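Local coordinates for protein RNA-dependent RNA polymerase (Taggert virus, PDB 6DX3) that probably acts as a cysteine protease and deubiquitinase through its viral OTU domain, removing ubiquitin from modified proteins, at residues G38-H43 / N149-L154. Numbering follows the deposited sequence.
Sequences GNCLYH and NHYDYL
C40 sits beside H150 and Y151, at the place where the first turn of helix 40-49 meets the start of strand 150-156. Its SG lies 3.9 Å from ND1 of H150. The sulfur looks onto the imidazole obliquely, 39° off the ring normal. With chi1 at 55°, SG stands between the backbone N and the carbonyl carbon, and there it also receives a weak, bent hydrogen bond from the backbone N of Y151, 3.4 Å from SG. One residue on, the side chains of L41 and Y151 lie side by side and point the same way. CD1 of L41 lies over the centre of one face of the phenol ring in a CH-pi contact, 3.6 Å from the centroid and nearly on the ring normal, and CB of L41 presses on CD2 of Y151 at 3.6 Å. SG of C40 meets the same ring near its plane, at the edge. The family and the paired cysteine and histidine are those of OTU proteases of clan CA, in which a cysteine at a helix start faces a histidine on a sheet strand; C40 and H150 are therefore probably the nucleophile and its general base. Behind the histidine, NE2 donates to OD1 of D152 at 2.7 Å, the oxygen lying close to the imidazole plane but the nitrogen well above the carboxylate plane. This bond helps fix the rotation of the H150 ring, with ND1 turned to the cysteine. D152 is itself held by the backbone N of Q34 at OD1 and by a salt bridge from R147 to OD2. Farther out, the Y151 ring stacks with H146, and I144 of the neighbouring strand 142-147 touches both L41 and Y151.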
# COMPACT_ATOMS: atom_id res chain seq x y z
N GLY A 38 -11.04 9.63 -2.29
CA GLY A 38 -9.91 9.75 -1.39
C GLY A 38 -9.65 8.53 -0.51
O GLY A 38 -8.68 8.55 0.25
N ASN A 39 -10.48 7.49 -0.60
CA ASN A 39 -10.30 6.28 0.18
C ASN A 39 -9.61 5.17 -0.61
O ASN A 39 -9.49 4.04 -0.12
CB ASN A 39 -11.65 5.77 0.70
CG ASN A 39 -12.38 6.81 1.53
OD1 ASN A 39 -11.81 7.45 2.41
ND2 ASN A 39 -13.67 6.98 1.25
N CYS A 40 -9.13 5.48 -1.82
CA CYS A 40 -8.67 4.46 -2.76
C CYS A 40 -7.51 3.63 -2.21
O CYS A 40 -7.39 2.45 -2.55
CB CYS A 40 -8.26 5.12 -4.07
SG CYS A 40 -7.02 6.41 -3.84
N LEU A 41 -6.63 4.22 -1.39
CA LEU A 41 -5.57 3.42 -0.78
C LEU A 41 -6.17 2.32 0.08
O LEU A 41 -5.77 1.15 -0.01
CB LEU A 41 -4.63 4.29 0.04
CG LEU A 41 -3.60 3.46 0.81
CD1 LEU A 41 -2.60 2.81 -0.14
CD2 LEU A 41 -2.87 4.28 1.86
N TYR A 42 -7.15 2.67 0.92
CA TYR A 42 -7.75 1.69 1.82
C TYR A 42 -8.61 0.68 1.07
O TYR A 42 -8.68 -0.48 1.47
CB TYR A 42 -8.56 2.41 2.89
CG TYR A 42 -7.75 3.47 3.62
CD1 TYR A 42 -6.67 3.10 4.41
CD2 TYR A 42 -8.05 4.82 3.49
CE1 TYR A 42 -5.91 4.06 5.07
CE2 TYR A 42 -7.30 5.78 4.15
CZ TYR A 42 -6.23 5.39 4.94
OH TYR A 42 -5.48 6.33 5.60
N HIS A 43 -9.27 1.11 -0.01
CA HIS A 43 -9.97 0.17 -0.89
C HIS A 43 -9.01 -0.88 -1.43
O HIS A 43 -9.28 -2.09 -1.37
CB HIS A 43 -10.63 0.92 -2.05
CG HIS A 43 -11.89 1.63 -1.69
ND1 HIS A 43 -13.04 0.97 -1.32
CD2 HIS A 43 -12.19 2.95 -1.66
CE1 HIS A 43 -13.99 1.86 -1.07
NE2 HIS A 43 -13.50 3.06 -1.27
N ASN A 149 -2.18 10.51 -7.18
CA ASN A 149 -2.73 10.34 -5.84
C ASN A 149 -3.64 9.13 -5.71
O ASN A 149 -3.98 8.76 -4.58
CB ASN A 149 -3.48 11.61 -5.43
CG ASN A 149 -2.56 12.82 -5.31
OD1 ASN A 149 -1.38 12.69 -4.99
ND2 ASN A 149 -3.10 14.00 -5.58
N HIS A 150 -4.01 8.49 -6.81
CA HIS A 150 -4.91 7.34 -6.81
C HIS A 150 -4.13 6.04 -6.58
O HIS A 150 -2.96 5.92 -6.95
CB HIS A 150 -5.68 7.26 -8.13
CG HIS A 150 -6.65 6.12 -8.21
ND1 HIS A 150 -7.91 6.17 -7.66
CD2 HIS A 150 -6.54 4.89 -8.78
CE1 HIS A 150 -8.54 5.03 -7.89
NE2 HIS A 150 -7.73 4.24 -8.57
N TYR A 151 -4.81 5.06 -5.99
CA TYR A 151 -4.26 3.73 -5.75
C TYR A 151 -5.20 2.68 -6.31
O TYR A 151 -6.41 2.74 -6.08
CB TYR A 151 -4.04 3.47 -4.25
CG TYR A 151 -2.81 4.12 -3.65
CD1 TYR A 151 -1.57 3.51 -3.74
CD2 TYR A 151 -2.91 5.32 -2.96
CE1 TYR A 151 -0.45 4.09 -3.18
CE2 TYR A 151 -1.79 5.91 -2.40
CZ TYR A 151 -0.56 5.29 -2.51
OH TYR A 151 0.56 5.87 -1.96
N ASP A 152 -4.65 1.72 -7.04
CA ASP A 152 -5.41 0.56 -7.50
C ASP A 152 -4.74 -0.71 -6.98
O ASP A 152 -3.56 -0.70 -6.60
CB ASP A 152 -5.51 0.50 -9.03
CG ASP A 152 -6.50 1.51 -9.59
OD1 ASP A 152 -7.62 1.63 -9.04
OD2 ASP A 152 -6.17 2.17 -10.59
N TYR A 153 -5.50 -1.80 -6.97
CA TYR A 153 -4.98 -3.10 -6.59
C TYR A 153 -4.41 -3.81 -7.81
O TYR A 153 -4.94 -3.68 -8.92
CB TYR A 153 -6.07 -3.96 -5.95
CG TYR A 153 -5.56 -5.30 -5.46
CD1 TYR A 153 -4.75 -5.39 -4.34
CD2 TYR A 153 -5.89 -6.48 -6.13
CE1 TYR A 153 -4.28 -6.61 -3.89
CE2 TYR A 153 -5.43 -7.71 -5.68
CZ TYR A 153 -4.62 -7.76 -4.56
OH TYR A 153 -4.15 -8.97 -4.10
N LEU A 154 -3.33 -4.55 -7.61
CA LEU A 154 -2.71 -5.36 -8.66
C LEU A 154 -2.81 -6.82 -8.26
O LEU A 154 -2.29 -7.22 -7.21
CB LEU A 154 -1.26 -4.95 -8.90
CG LEU A 154 -1.03 -3.56 -9.49
CD1 LEU A 154 0.44 -3.17 -9.40
CD2 LEU A 154 -1.51 -3.49 -10.93